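Local coordinates for conserved hypothetical protein (Streptococcus pneumoniae, PDB 2GK4), which is of unknown function but belongs to the DNA/pantothenate metabolism flavoproteins, whose C-terminal, Rossmann-like domain suggests a nucleotide-binding role in coenzyme A synthesis, at residues Y101-G104 / L105-Q109; S129-E132 / V133-L136. One frame throughout, in Å; residues are numbered along the deposited sequence.

Contact 1: Y101-G104 / L105-Q109; sequences YMTG and LEEVQ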
loop_
_atom_site.group_PDB
_atom_site.type_symbol
_atom_site.label_atom_id
_atom_site.label_comp_id
_atom_site.label_asym_id
_atom_site.label_seq_id
_atom_site.Cartn_x
_atom_site.Cartn_y
_atom_site.Cartn_z
ATOM N N TYR A 101 15.485 4.866 -7.320
ATOM C CA TYR A 101 16.075 3.882 -8.221
ATOM C C TYR A 101 16.023 2.505 -7.600
ATOM O O TYR A 101 16.393 2.326 -6.443
ATOM C CB TYR A 101 17.522 4.267 -8.502
ATOM C CG TYR A 101 18.224 3.427 -9.541
ATOM C CD1 TYR A 101 19.271 2.588 -9.181
ATOM C CD2 TYR A 101 17.869 3.501 -10.889
ATOM C CE1 TYR A 101 19.955 1.824 -10.149
ATOM C CE2 TYR A 101 18.554 2.746 -11.863
ATOM C CZ TYR A 101 19.588 1.904 -11.475
ATOM O OH TYR A 101 20.291 1.153 -12.418
HETATM N N MSE A 102 15.557 1.537 -8.382
HETATM C CA MSE A 102 15.387 0.165 -7.924
HETATM C C MSE A 102 16.215 -0.734 -8.829
HETATM O O MSE A 102 16.097 -0.666 -10.052
HETATM C CB MSE A 102 13.908 -0.221 -8.032
HETATM C CG MSE A 102 13.599 -1.711 -7.970
HETATM SE SE MSE A 102 13.150 -2.252 -6.184
HETATM C CE MSE A 102 14.651 -2.580 -5.613
ATOM N N THR A 103 17.063 -1.566 -8.244
ATOM C CA THR A 103 17.960 -2.402 -9.053
ATOM C C THR A 103 18.284 -3.737 -8.361
ATOM O O THR A 103 17.823 -3.991 -7.259
ATOM C CB THR A 103 19.258 -1.628 -9.437
ATOM O OG1 THR A 103 19.926 -2.286 -10.520
ATOM C CG2 THR A 103 20.211 -1.509 -8.252
ATOM N N GLY A 104 19.072 -4.577 -9.033
ATOM C CA GLY A 104 19.525 -5.871 -8.468
ATOM C C GLY A 104 20.737 -5.678 -7.567
ATOM O O GLY A 104 21.494 -4.716 -7.722
ATOM N N LEU A 105 20.917 -6.577 -6.608
ATOM C CA LEU A 105 22.063 -6.496 -5.693
ATOM C C LEU A 105 23.422 -6.467 -6.423
ATOM O O LEU A 105 24.345 -5.775 -5.980
ATOM C CB LEU A 105 22.042 -7.661 -4.690
ATOM C CG LEU A 105 23.091 -7.635 -3.569
ATOM C CD1 LEU A 105 22.871 -6.477 -2.610
ATOM C CD2 LEU A 105 23.104 -8.971 -2.811
ATOM N N GLU A 106 23.525 -7.215 -7.517
ATOM C CA GLU A 106 24.764 -7.314 -8.293
ATOM C C GLU A 106 25.244 -5.963 -8.843
ATOM O O GLU A 106 26.423 -5.634 -8.719
ATOM C CB GLU A 106 24.627 -8.363 -9.406
ATOM C CG GLU A 106 23.234 -8.418 -10.045
ATOM C CD GLU A 106 22.293 -9.444 -9.397
ATOM O OE1 GLU A 106 22.481 -10.659 -9.659
ATOM O OE2 GLU A 106 21.362 -9.031 -8.660
ATOM N N GLU A 107 24.329 -5.174 -9.417
ATOM C CA GLU A 107 24.654 -3.802 -9.869
ATOM C C GLU A 107 25.162 -2.937 -8.706
ATOM O O GLU A 107 26.120 -2.171 -8.864
ATOM C CB GLU A 107 23.467 -3.112 -10.572
ATOM C CG GLU A 107 23.892 -1.830 -11.322
ATOM C CD GLU A 107 22.735 -0.911 -11.761
ATOM O OE1 GLU A 107 21.560 -1.291 -11.678
ATOM O OE2 GLU A 107 23.022 0.214 -12.222
ATOM N N VAL A 108 24.527 -3.053 -7.538
ATOM C CA VAL A 108 24.969 -2.318 -6.341
ATOM C C VAL A 108 26.368 -2.774 -5.893
ATOM O O VAL A 108 27.234 -1.960 -5.578
ATOM C CB VAL A 108 23.969 -2.440 -5.175
ATOM C CG1 VAL A 108 24.399 -1.561 -3.973
ATOM C CG2 VAL A 108 22.550 -2.006 -5.652
ATOM N N GLN A 109 26.575 -4.083 -5.877
ATOM C CA GLN A 109 27.873 -4.643 -5.505
ATOM C C GLN A 109 29.021 -4.179 -6.409
ATOM O O GLN A 109 30.159 -4.021 -5.946
ATOM C CB GLN A 109 27.782 -6.161 -5.468
ATOM C CG GLN A 109 27.203 -6.646 -4.152
ATOM C CD GLN A 109 26.995 -8.153 -4.092
ATOM O OE1 GLN A 109 26.546 -8.774 -5.059
ATOM N NE2 GLN A 109 27.317 -8.744 -2.942
#
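Leu105 follows directly on Gly104, where the chain turns from strand 101-104 into helix 105-109. The two short axes stand at 96°, close to perpendicular. Gly104 takes the N-cap position. CB of Leu105 lies 3.7 Å from Gly104 C, while the rest of the side chain packs on Val133 of the same chain and on Leu114 of the second subunit.

Glu107 makes the main side-chain contact. Its CG is anti to the backbone N (chi1 -167°) and the chain runs on extended, which carries the carboxylate back to the strand. The Tyr101 hydroxyl comes from the opposite direction: Tyr101 OH is 2.9 Å from Glu107 OE2 and 2.9 Å from Glu107 OE1. The phenol proton can serve either oxygen. Ring and carboxylate planes are 82° apart. Glu107 OE1 is modelled too close to Thr103 OG1, so its exact place is doubtful. Lys126 makes weak hydrogen bonds to both groups, through its O to Thr103 OG1 and through its N to Glu107 OE1.

Val108 closes the turn. Val108 N gives a weak but fairly straight hydrogen bond to Gly104 O at 3.5 Å. Val108 CG2 packs on Thr103 CG2 at 3.5 Å, and the two side chains meet at a slant.

The Phe117 ring meets that of Tyr101 with the planes nearly parallel. The chemistry implies that the phenol can donate to the partly exposed carboxylate of Glu107. The weak backbone bond closes the first helical turn, and the methyl contact packs that turn on the strand end.

Contact 2: S129-E132 / V133-L136; sequences STDE and VQVL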
loop_
_atom_site.group_PDB
_atom_site.type_symbol
_atom_site.label_atom_id
_atom_site.label_comp_id
_atom_site.label_asym_id
_atom_site.label_seq_id
_atom_site.Cartn_x
_atom_site.Cartn_y
_atom_site.Cartn_z
ATOM N N SER A 129 14.019 -11.240 -12.554
ATOM C CA SER A 129 13.357 -12.165 -11.631
ATOM C C SER A 129 14.346 -13.189 -11.047
ATOM O O SER A 129 14.054 -13.849 -10.037
ATOM C CB SER A 129 12.189 -12.872 -12.327
ATOM O OG SER A 129 12.627 -13.571 -13.486
ATOM N N THR A 130 15.519 -13.302 -11.672
ATOM C CA THR A 130 16.574 -14.170 -11.163
ATOM C C THR A 130 17.326 -13.569 -9.975
ATOM O O THR A 130 17.948 -14.313 -9.210
ATOM C CB THR A 130 17.585 -14.596 -12.269
ATOM O OG1 THR A 130 18.136 -13.439 -12.911
ATOM C CG2 THR A 130 16.901 -15.473 -13.314
ATOM N N ASP A 131 17.282 -12.240 -9.819
ATOM C CA ASP A 131 17.947 -11.588 -8.681
ATOM C C ASP A 131 17.420 -12.200 -7.396
ATOM O O ASP A 131 16.207 -12.226 -7.167
ATOM C CB ASP A 131 17.674 -10.073 -8.636
ATOM C CG ASP A 131 18.117 -9.335 -9.891
ATOM O OD1 ASP A 131 17.574 -8.233 -10.135
ATOM O OD2 ASP A 131 18.999 -9.823 -10.628
ATOM N N GLU A 132 18.309 -12.704 -6.557
ATOM C CA GLU A 132 17.883 -13.131 -5.239
ATOM C C GLU A 132 17.560 -11.936 -4.346
ATOM O O GLU A 132 16.795 -12.051 -3.391
ATOM C CB GLU A 132 18.940 -14.003 -4.571
ATOM C CG GLU A 132 18.512 -15.467 -4.413
ATOM C CD GLU A 132 17.296 -15.625 -3.490
ATOM O OE1 GLU A 132 17.285 -15.027 -2.376
ATOM O OE2 GLU A 132 16.347 -16.344 -3.892
ATOM N N VAL A 133 18.175 -10.798 -4.642
ATOM C CA VAL A 133 18.016 -9.616 -3.802
ATOM C C VAL A 133 17.823 -8.406 -4.689
ATOM O O VAL A 133 18.525 -8.244 -5.691
ATOM C CB VAL A 133 19.247 -9.416 -2.856
ATOM C CG1 VAL A 133 19.142 -8.101 -2.054
ATOM C CG2 VAL A 133 19.384 -10.572 -1.887
ATOM N N GLN A 134 16.866 -7.552 -4.336
ATOM C CA GLN A 134 16.740 -6.272 -5.024
ATOM C C GLN A 134 16.914 -5.118 -4.023
ATOM O O GLN A 134 16.703 -5.291 -2.822
ATOM C CB GLN A 134 15.458 -6.217 -5.870
ATOM C CG GLN A 134 15.500 -7.198 -7.083
ATOM C CD GLN A 134 14.230 -7.196 -7.955
ATOM O OE1 GLN A 134 13.164 -6.760 -7.528
ATOM N NE2 GLN A 134 14.355 -7.702 -9.184
ATOM N N VAL A 135 17.368 -3.970 -4.520
ATOM C CA VAL A 135 17.804 -2.879 -3.664
ATOM C C VAL A 135 17.153 -1.601 -4.153
ATOM O O VAL A 135 17.290 -1.250 -5.325
ATOM C CB VAL A 135 19.340 -2.689 -3.739
ATOM C CG1 VAL A 135 19.792 -1.586 -2.796
ATOM C CG2 VAL A 135 20.055 -3.974 -3.416
ATOM N N LEU A 136 16.452 -0.924 -3.259
ATOM C CA LEU A 136 15.774 0.337 -3.586
ATOM C C LEU A 136 16.454 1.502 -2.865
ATOM O O LEU A 136 16.625 1.448 -1.642
ATOM C CB LEU A 136 14.274 0.252 -3.198
ATOM C CG LEU A 136 13.473 1.562 -3.337
ATOM C CD1 LEU A 136 13.323 1.940 -4.795
ATOM C CD2 LEU A 136 12.100 1.443 -2.626
#
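Gln134 reaches back from the start of strand 133-136 to Asp131 in the preceding loop. Its CG lies beside its own backbone N (chi1 -68°), and the extended chain beyond sends the amide toward the carboxylate. Gln134 NE2, in one of two modelled conformers, gives a weak hydrogen bond to Asp131 OD1, 3.4 Å long with an angle of 164° at the hydrogen. The two side chains cross at about a right angle, and their flat ends are turned 66° from each other. The stronger partner of OD1 is the backbone N of Ser128.

This face is close packed. Asp131 CB lies 3.6 Å from Val133 O and 3.9 Å from Gln134 CG. On the other face of the strand, Val133 CG2 lies 3.3 Å from Glu132 O, and Val133 packs on Leu105 and on Leu118 of the second subunit.

The solvent side is looser. Glu132 CB lies 3.3 Å from Val133 N, and the exposed chain bends away. Its OE2 makes a long, weak ion pair with Lys140 of the second subunit.

The loop leads into strand 133-140, which forms a two-stranded antiparallel sheet with strand 97-104 and continues it into the second subunit.

Both contacts lie in the same arm, their centres about 30 Å from the centre of the chain and about 7 Å from each other. Strands 97-104 and 133-140 are antiparallel neighbours and join them: Thr103 O lies 2.8 Å from Val135 N, and Leu105 N lies 3.1 Å from Val133 O, both probable hydrogen bonds. Each contact is largely buried but has one exposed glutamate, Glu106 in contact 1 and Glu132 in contact 2. Contact 1 turns a strand into a helix and sets a buried phenol against a partly exposed carboxylate. Contact 2 leads a loop into a strand through one weak amide–carboxylate bond. Both reach the second subunit, contact 1 by nonpolar packing, contact 2 by strand pairing as well.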